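Local coordinates for uncharacterized protein (Bacteroides caccae, PDB 4L7A) that is uncharacterised but is probably a zinc-dependent metallo-peptidase, at residues A[63-68]-A[136-141]. Residues are numbered along the deposited sequence; the frame is centred on the assembly and turned at random.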
ATOM      1  N   VAL A  63      -7.608  -9.888 -13.060  1.00 21.73           N
ATOM      2  CA  VAL A  63      -7.710  -8.803 -14.002  1.00 21.45           C
ATOM      3  C   VAL A  63      -8.250  -7.546 -13.316  1.00 21.78           C
ATOM      4  O   VAL A  63      -7.736  -6.419 -13.534  1.00 21.37           O
ATOM      5  CB  VAL A  63      -8.636  -9.186 -15.173  1.00 21.53           C
ATOM      6  CG1 VAL A  63      -8.825  -8.011 -16.112  1.00 21.65           C
ATOM      7  CG2 VAL A  63      -8.059 -10.354 -15.947  1.00 21.82           C
ATOM      8  N   LYS A  64      -9.286  -7.713 -12.495  1.00 22.11           N
ATOM      9  CA  LYS A  64      -9.882  -6.575 -11.798  1.00 22.84           C
ATOM     10  C   LYS A  64      -8.869  -5.952 -10.894  1.00 21.52           C
ATOM     11  O   LYS A  64      -8.681  -4.745 -10.931  1.00 21.98           O
ATOM     12  CB  LYS A  64     -11.088  -7.003 -10.985  1.00 24.50           C
ATOM     13  CG  LYS A  64     -12.211  -7.455 -11.893  1.00 26.16           C
ATOM     14  CD  LYS A  64     -13.513  -7.635 -11.163  1.00 28.96           C
ATOM     15  CE  LYS A  64     -14.474  -8.375 -12.040  1.00 32.94           C
ATOM     16  NZ  LYS A  64     -15.717  -8.495 -11.297  1.00 37.39           N
ATOM     17  N   LEU A  65      -8.171  -6.783 -10.127  1.00 20.80           N
ATOM     18  CA  LEU A  65      -7.160  -6.278  -9.191  1.00 22.27           C
ATOM     19  C   LEU A  65      -5.978  -5.602  -9.879  1.00 22.53           C
ATOM     20  O   LEU A  65      -5.524  -4.570  -9.419  1.00 20.27           O
ATOM     21  CB  LEU A  65      -6.640  -7.382  -8.298  1.00 23.02           C
ATOM     22  CG  LEU A  65      -7.593  -7.652  -7.167  1.00 25.00           C
ATOM     23  CD1 LEU A  65      -7.230  -8.972  -6.506  1.00 26.64           C
ATOM     24  CD2 LEU A  65      -7.486  -6.516  -6.136  1.00 24.67           C
ATOM     25  N   ALA A  66      -5.520  -6.145 -11.013  1.00 20.53           N
ATOM     26  CA  ALA A  66      -4.450  -5.487 -11.734  1.00 20.83           C
ATOM     27  C   ALA A  66      -4.870  -4.105 -12.169  1.00 19.17           C
ATOM     28  O   ALA A  66      -4.061  -3.187 -12.153  1.00 20.34           O
ATOM     29  CB  ALA A  66      -4.044  -6.279 -12.921  1.00 22.48           C
ATOM     30  N   LYS A  67      -6.113  -3.925 -12.532  1.00 19.54           N
ATOM     31  CA  LYS A  67      -6.579  -2.600 -12.976  1.00 20.52           C
ATOM     32  C   LYS A  67      -6.845  -1.648 -11.794  1.00 20.45           C
ATOM     33  O   LYS A  67      -6.624  -0.425 -11.905  1.00 20.80           O
ATOM     34  CB  LYS A  67      -7.857  -2.701 -13.812  1.00 21.71           C
ATOM     35  CG  LYS A  67      -7.687  -3.417 -15.133  1.00 22.66           C
ATOM     36  CD  LYS A  67      -8.853  -3.158 -16.056  1.00 24.20           C
ATOM     37  CE  LYS A  67      -8.582  -3.727 -17.485  1.00 24.98           C
ATOM     38  NZ  LYS A  67      -9.767  -3.477 -18.314  1.00 26.63           N
ATOM     39  N   ILE A  68      -7.346  -2.190 -10.688  1.00 19.66           N
ATOM     40  CA  ILE A  68      -7.601  -1.383  -9.497  1.00 20.06           C
ATOM     41  C   ILE A  68      -6.277  -0.869  -8.901  1.00 21.16           C
ATOM     42  O   ILE A  68      -6.151   0.322  -8.517  1.00 19.37           O
ATOM     43  CB  ILE A  68      -8.433  -2.170  -8.511  1.00 20.29           C
ATOM     44  CG1 ILE A  68      -9.833  -2.353  -9.134  1.00 20.52           C
ATOM     45  CG2 ILE A  68      -8.547  -1.452  -7.194  1.00 20.03           C
ATOM     46  CD1 ILE A  68     -10.783  -3.227  -8.313  1.00 20.86           C
ATOM     47  N   GLU A 136      -7.476  -1.586   4.071  1.00 19.62           N
ATOM     48  CA  GLU A 136      -7.076  -2.444   5.186  1.00 23.14           C
ATOM     49  C   GLU A 136      -6.267  -3.671   4.662  1.00 21.82           C
ATOM     50  O   GLU A 136      -5.257  -3.979   5.207  1.00 22.91           O
ATOM     51  CB  GLU A 136      -8.285  -2.877   5.990  1.00 26.12           C
ATOM     52  CG  GLU A 136      -7.981  -3.758   7.163  1.00 31.02           C
ATOM     53  CD  GLU A 136      -9.249  -4.492   7.720  1.00 36.08           C
ATOM     54  OE1 GLU A 136     -10.410  -4.155   7.379  1.00 39.18           O
ATOM     55  OE2 GLU A 136      -9.069  -5.418   8.516  1.00 42.54           O
ATOM     56  N   TYR A 137      -6.711  -4.326   3.600  1.00 20.10           N
ATOM     57  CA  TYR A 137      -6.109  -5.543   3.177  1.00 20.36           C
ATOM     58  C   TYR A 137      -4.799  -5.339   2.422  1.00 19.07           C
ATOM     59  O   TYR A 137      -3.936  -6.192   2.479  1.00 18.20           O
ATOM     60  CB  TYR A 137      -7.068  -6.288   2.214  1.00 21.96           C
ATOM     61  CG  TYR A 137      -8.386  -6.732   2.787  1.00 25.05           C
ATOM     62  CD1 TYR A 137      -8.509  -7.094   4.125  1.00 27.59           C
ATOM     63  CD2 TYR A 137      -9.535  -6.799   1.983  1.00 28.12           C
ATOM     64  CE1 TYR A 137      -9.747  -7.502   4.659  1.00 31.12           C
ATOM     65  CE2 TYR A 137     -10.780  -7.207   2.516  1.00 30.32           C
ATOM     66  CZ  TYR A 137     -10.864  -7.571   3.843  1.00 31.21           C
ATOM     67  OH  TYR A 137     -12.074  -7.955   4.387  1.00 36.98           O
ATOM     68  N   TYR A 138      -4.705  -4.245   1.665  1.00 17.86           N
ATOM     69  CA  TYR A 138      -3.709  -4.083   0.647  1.00 18.02           C
ATOM     70  C   TYR A 138      -3.037  -2.739   0.584  1.00 18.16           C
ATOM     71  O   TYR A 138      -1.825  -2.722   0.646  1.00 18.80           O
ATOM     72  CB  TYR A 138      -4.264  -4.339  -0.746  1.00 18.74           C
ATOM     73  CG  TYR A 138      -4.979  -5.643  -0.962  1.00 19.00           C
ATOM     74  CD1 TYR A 138      -4.404  -6.865  -0.592  1.00 19.08           C
ATOM     75  CD2 TYR A 138      -6.203  -5.660  -1.568  1.00 20.24           C
ATOM     76  CE1 TYR A 138      -5.061  -8.084  -0.811  1.00 18.93           C
ATOM     77  CE2 TYR A 138      -6.873  -6.856  -1.839  1.00 21.10           C
ATOM     78  CZ  TYR A 138      -6.302  -8.082  -1.443  1.00 22.01           C
ATOM     79  OH  TYR A 138      -6.987  -9.255  -1.723  1.00 20.85           O
ATOM     80  N   PHE A 139      -3.778  -1.626   0.434  1.00 18.38           N
ATOM     81  CA  PHE A 139      -3.090  -0.410   0.025  1.00 18.56           C
ATOM     82  C   PHE A 139      -2.313   0.244   1.153  1.00 19.00           C
ATOM     83  O   PHE A 139      -1.261   0.805   0.915  1.00 17.04           O
ATOM     84  CB  PHE A 139      -4.032   0.632  -0.585  1.00 20.07           C
ATOM     85  CG  PHE A 139      -4.550   0.254  -1.918  1.00 21.26           C
ATOM     86  CD1 PHE A 139      -3.683   0.023  -2.961  1.00 23.03           C
ATOM     87  CD2 PHE A 139      -5.890   0.175  -2.143  1.00 22.10           C
ATOM     88  CE1 PHE A 139      -4.172  -0.387  -4.202  1.00 26.37           C
ATOM     89  CE2 PHE A 139      -6.379  -0.179  -3.367  1.00 24.99           C
ATOM     90  CZ  PHE A 139      -5.529  -0.487  -4.385  1.00 25.21           C
ATOM     91  N   LYS A 140      -2.830   0.182   2.379  1.00 19.51           N
ATOM     92  CA  LYS A 140      -2.094   0.758   3.523  1.00 20.06           C
ATOM     93  C   LYS A 140      -0.660   0.195   3.604  1.00 19.04           C
ATOM     94  O   LYS A 140       0.340   0.937   3.664  1.00 16.05           O
ATOM     95  CB  LYS A 140      -2.869   0.561   4.830  1.00 21.38           C
ATOM     96  CG  LYS A 140      -2.050   0.573   6.114  1.00 24.48           C
ATOM     97  CD  LYS A 140      -1.696   1.986   6.431  1.00 25.84           C
ATOM     98  CE  LYS A 140      -0.643   2.084   7.562  1.00 28.33           C
ATOM     99  NZ  LYS A 140      -0.858   1.140   8.682  1.00 29.06           N
ATOM    100  N   VAL A 141      -0.552  -1.116   3.682  1.00 19.41           N
ATOM    101  CA  VAL A 141       0.784  -1.744   3.743  1.00 20.86           C
ATOM    102  C   VAL A 141       1.644  -1.434   2.519  1.00 19.08           C
ATOM    103  O   VAL A 141       2.857  -1.221   2.634  1.00 20.09           O
ATOM    104  CB  VAL A 141       0.673  -3.269   3.900  1.00 23.81           C
ATOM    105  CG1 VAL A 141       1.995  -3.875   3.863  1.00 24.08           C
ATOM    106  CG2 VAL A 141       0.031  -3.559   5.271  1.00 29.57           C
TER
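I68 meets F139 at the rim of the phenyl ring: the branch methyl CG2 lies near the ring plane, 4.2 Å from CZ, so the aliphatic branch abuts the ring edge. One turn earlier on helix 59-81, L65 reaches Y138 with a single methyl, CD2, 4.4 Å from CE2 and approaching the phenol ring obliquely. The two pairs lie side by side. The nearest CA atoms of 63-68 and 136-141, those of I68 and F139, are 10.6 Å apart; the backbones stand well apart, and branched aliphatic and aromatic side chains meet between them. F139 leaves its backbone at an angle to segment 63-68, yet chi1 of -70° sets CG anti to its own carbonyl carbon and carries the ring toward I68, with CZ leading; the CB of Y138 points toward segment 63-68. CB of Y137 sits 3.7 Å above the centre of one face of the Y138 ring, a contact between sequence neighbours inside the wider pi-type turn at 136-139. The Y138 hydroxyl is hydrogen-bonded to the carbonyl O of Y121 on strand 115-122, which fixes the far end of the ring, while L120 and M122 also touch Y138, and M122 touches L65. The contact thus joins two helices and the sheet in a buried core. The atoms that touch are all carbon and the segments bury just 122 Å², implying light van der Waals packing without directional bonds between them, with the tyrosine's polar end satisfied by the strand.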